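Local coordinates for protein CmeC (Campylobacter jejuni, PDB 4MT4) that forms a trimeric outer membrane channel of the outer membrane factor family and probably carries substrates out of the cell by efflux, at the interface of chains A and B. Coordinates in Å, arbitrary orientation; residue numbers count along the deposited sequence, not the author numbering. Chains: chain A/B, CmeC.

The interface of chains A and B. Residues chain A 370-371, 374; chain B 226, 229, 233, 242-247.
CmeC belongs to the outer membrane factor family, whose channels are trimers with a beta-barrel in the membrane and a long alpha-helical tunnel that extends into the periplasm. This patch joins two neighbouring subunits in the helical part. Helix 339-405 of chain A faces helix 201-236 of chain B and the short helix 240-245 that follows it.

A:Arg370 hides more surface than any other residue of this patch, 145 Å², and reaches into the C-terminal end of the short helix. Its CG lies anti to the backbone N (chi1 177°), and the chain runs extended from there to NE. CB comes near O of B:Ile243. CG of A:Arg370 passes 3.6 Å from O of B:Leu244. CD lies against both carbonyl oxygens, on one side of the chain. NE of A:Arg370 faces the carboxylate of B:Glu226 in a long salt bridge, 3.7 Å from OE1 of B:Glu226. O of B:Leu244 lies over one face of the guanidinium, towards its rim.

At the tip, NH1 of A:Arg370 donates to O of B:Ile243 at 2.7 Å. It approaches from above that carbonyl plane, and the bond is bent, 134° at the hydrogen. NH2 of A:Arg370 donates to O of B:Lys246 at 2.5 Å. This oxygen sits at the guanidinium edge, in plane. NH1 makes a weak second bond to it. The carbonyls at the helix end probably help to stabilise the arginine charge. CD1 of B:Leu229 packs 3.4 Å from NH2 of A:Arg370.

B:Lys233 brings a like charge nearby, but its NZ is held by its own chain. NZ of B:Lys233 bonds OD1 of B:Asp242 at 2.6 Å, on its syn lone pair. NZ also donates to O of B:Asn247. This pairing probably eases repulsion from A:Arg370 and ties the short helix to helix 201-236.

B:Glu226 bends at chi2 (-68°). CG of B:Glu226 touches CG1 of A:Val374 at 3.6 Å, the side chains crossing at about a right angle. CB of B:Glu226 meets CD1 and CE1 of A:Tyr371, the two side chains crossing obliquely.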
loop_
_atom_site.group_PDB
_atom_site.type_symbol
_atom_site.label_atom_id
_atom_site.label_comp_id
_atom_site.label_asym_id
_atom_site.label_seq_id
_atom_site.Cartn_x
_atom_site.Cartn_y
_atom_site.Cartn_z
ATOM N N ARG A 370 0.207 22.676 10.517
ATOM C CA ARG A 370 1.387 23.500 10.746
ATOM C C ARG A 370 2.110 23.815 9.444
ATOM O O ARG A 370 2.381 24.976 9.143
ATOM C CB ARG A 370 2.360 22.823 11.710
ATOM C CG ARG A 370 3.641 23.621 11.914
ATOM C CD ARG A 370 4.686 22.855 12.702
ATOM N NE ARG A 370 5.777 23.721 13.137
ATOM C CZ ARG A 370 6.601 23.438 14.142
ATOM N NH1 ARG A 370 6.455 22.309 14.824
ATOM N NH2 ARG A 370 7.566 24.285 14.470
ATOM N N TYR A 371 2.418 22.777 8.673
ATOM C CA TYR A 371 3.177 22.955 7.442
ATOM C C TYR A 371 2.395 23.768 6.418
ATOM O O TYR A 371 2.943 24.669 5.790
ATOM C CB TYR A 371 3.569 21.606 6.836
ATOM C CG TYR A 371 4.429 21.749 5.597
ATOM C CD1 TYR A 371 5.789 22.013 5.701
ATOM C CD2 TYR A 371 3.879 21.634 4.325
ATOM C CE1 TYR A 371 6.576 22.153 4.576
ATOM C CE2 TYR A 371 4.661 21.772 3.195
ATOM C CZ TYR A 371 6.010 22.033 3.327
ATOM O OH TYR A 371 6.802 22.173 2.207
ATOM N N VAL A 374 2.439 27.472 7.323
ATOM C CA VAL A 374 3.766 28.050 7.149
ATOM C C VAL A 374 4.146 28.103 5.674
ATOM O O VAL A 374 4.721 29.085 5.210
ATOM C CB VAL A 374 4.840 27.260 7.929
ATOM C CG1 VAL A 374 6.223 27.823 7.651
ATOM C CG2 VAL A 374 4.547 27.296 9.418
ATOM N N GLU B 226 11.033 23.276 7.372
ATOM C CA GLU B 226 9.727 23.065 7.984
ATOM C C GLU B 226 9.165 21.688 7.650
ATOM O O GLU B 226 8.404 21.117 8.432
ATOM C CB GLU B 226 8.747 24.150 7.538
ATOM C CG GLU B 226 8.940 25.481 8.243
ATOM C CD GLU B 226 8.568 25.416 9.712
ATOM O OE1 GLU B 226 7.616 24.682 10.055
ATOM O OE2 GLU B 226 9.226 26.098 10.525
ATOM N N LEU B 229 10.931 19.292 9.954
ATOM C CA LEU B 229 10.529 19.583 11.323
ATOM C C LEU B 229 9.200 18.893 11.603
ATOM O O LEU B 229 9.028 18.253 12.641
ATOM C CB LEU B 229 10.411 21.090 11.559
ATOM C CG LEU B 229 11.008 21.634 12.863
ATOM C CD1 LEU B 229 10.448 23.012 13.179
ATOM C CD2 LEU B 229 10.788 20.679 14.030
ATOM N N LYS B 233 8.303 15.835 14.306
ATOM C CA LYS B 233 7.244 16.008 15.296
ATOM C C LYS B 233 6.261 14.840 15.272
ATOM O O LYS B 233 5.893 14.305 16.317
ATOM C CB LYS B 233 6.497 17.322 15.058
ATOM C CG LYS B 233 7.328 18.566 15.309
ATOM C CD LYS B 233 7.806 18.626 16.747
ATOM C CE LYS B 233 8.590 19.899 17.018
ATOM N NZ LYS B 233 9.161 19.910 18.394
ATOM N N ASP B 242 3.405 21.357 20.971
ATOM C CA ASP B 242 4.763 21.077 20.518
ATOM C C ASP B 242 4.785 20.873 19.009
ATOM O O ASP B 242 5.671 21.370 18.313
ATOM C CB ASP B 242 5.321 19.841 21.230
ATOM C CG ASP B 242 6.650 19.386 20.660
ATOM O OD1 ASP B 242 7.466 20.247 20.272
ATOM O OD2 ASP B 242 6.881 18.160 20.604
ATOM N N ILE B 243 3.797 20.135 18.516
ATOM C CA ILE B 243 3.662 19.866 17.091
ATOM C C ILE B 243 3.388 21.149 16.319
ATOM O O ILE B 243 3.944 21.365 15.246
ATOM C CB ILE B 243 2.533 18.852 16.824
ATOM C CG1 ILE B 243 2.898 17.490 17.414
ATOM C CG2 ILE B 243 2.248 18.728 15.331
ATOM C CD1 ILE B 243 1.739 16.538 17.488
ATOM N N LEU B 244 2.545 22.007 16.882
ATOM C CA LEU B 244 2.121 23.224 16.201
ATOM C C LEU B 244 3.155 24.349 16.216
ATOM O O LEU B 244 3.399 24.981 15.187
ATOM C CB LEU B 244 0.818 23.740 16.817
ATOM C CG LEU B 244 -0.500 23.222 16.243
ATOM C CD1 LEU B 244 -1.675 23.746 17.052
ATOM C CD2 LEU B 244 -0.633 23.628 14.786
ATOM N N TYR B 245 3.757 24.607 17.373
ATOM C CA TYR B 245 4.511 25.845 17.550
ATOM C C TYR B 245 5.995 25.676 17.884
ATOM O O TYR B 245 6.800 26.556 17.581
ATOM C CB TYR B 245 3.842 26.696 18.634
ATOM C CG TYR B 245 2.372 26.948 18.379
ATOM C CD1 TYR B 245 1.957 27.743 17.316
ATOM C CD2 TYR B 245 1.399 26.392 19.200
ATOM C CE1 TYR B 245 0.615 27.973 17.078
ATOM C CE2 TYR B 245 0.055 26.618 18.970
ATOM C CZ TYR B 245 -0.332 27.409 17.908
ATOM O OH TYR B 245 -1.668 27.638 17.674
ATOM N N LYS B 246 6.364 24.560 18.502
ATOM C CA LYS B 246 7.742 24.389 18.958
ATOM C C LYS B 246 8.708 23.978 17.847
ATOM O O LYS B 246 8.296 23.539 16.774
ATOM C CB LYS B 246 7.803 23.363 20.088
ATOM C CG LYS B 246 7.219 23.853 21.398
ATOM C CD LYS B 246 7.758 23.050 22.568
ATOM C CE LYS B 246 7.388 23.694 23.893
ATOM N NZ LYS B 246 8.343 23.315 24.970
ATOM N N ASN B 247 10.001 24.131 18.122
ATOM C CA ASN B 247 11.049 23.727 17.192
ATOM C C ASN B 247 11.902 22.607 17.776
ATOM O O ASN B 247 11.496 21.938 18.725
ATOM C CB ASN B 247 11.930 24.920 16.818
ATOM C CG ASN B 247 11.140 26.060 16.208
ATOM O OD1 ASN B 247 10.811 26.039 15.022
ATOM N ND2 ASN B 247 10.837 27.069 17.017
#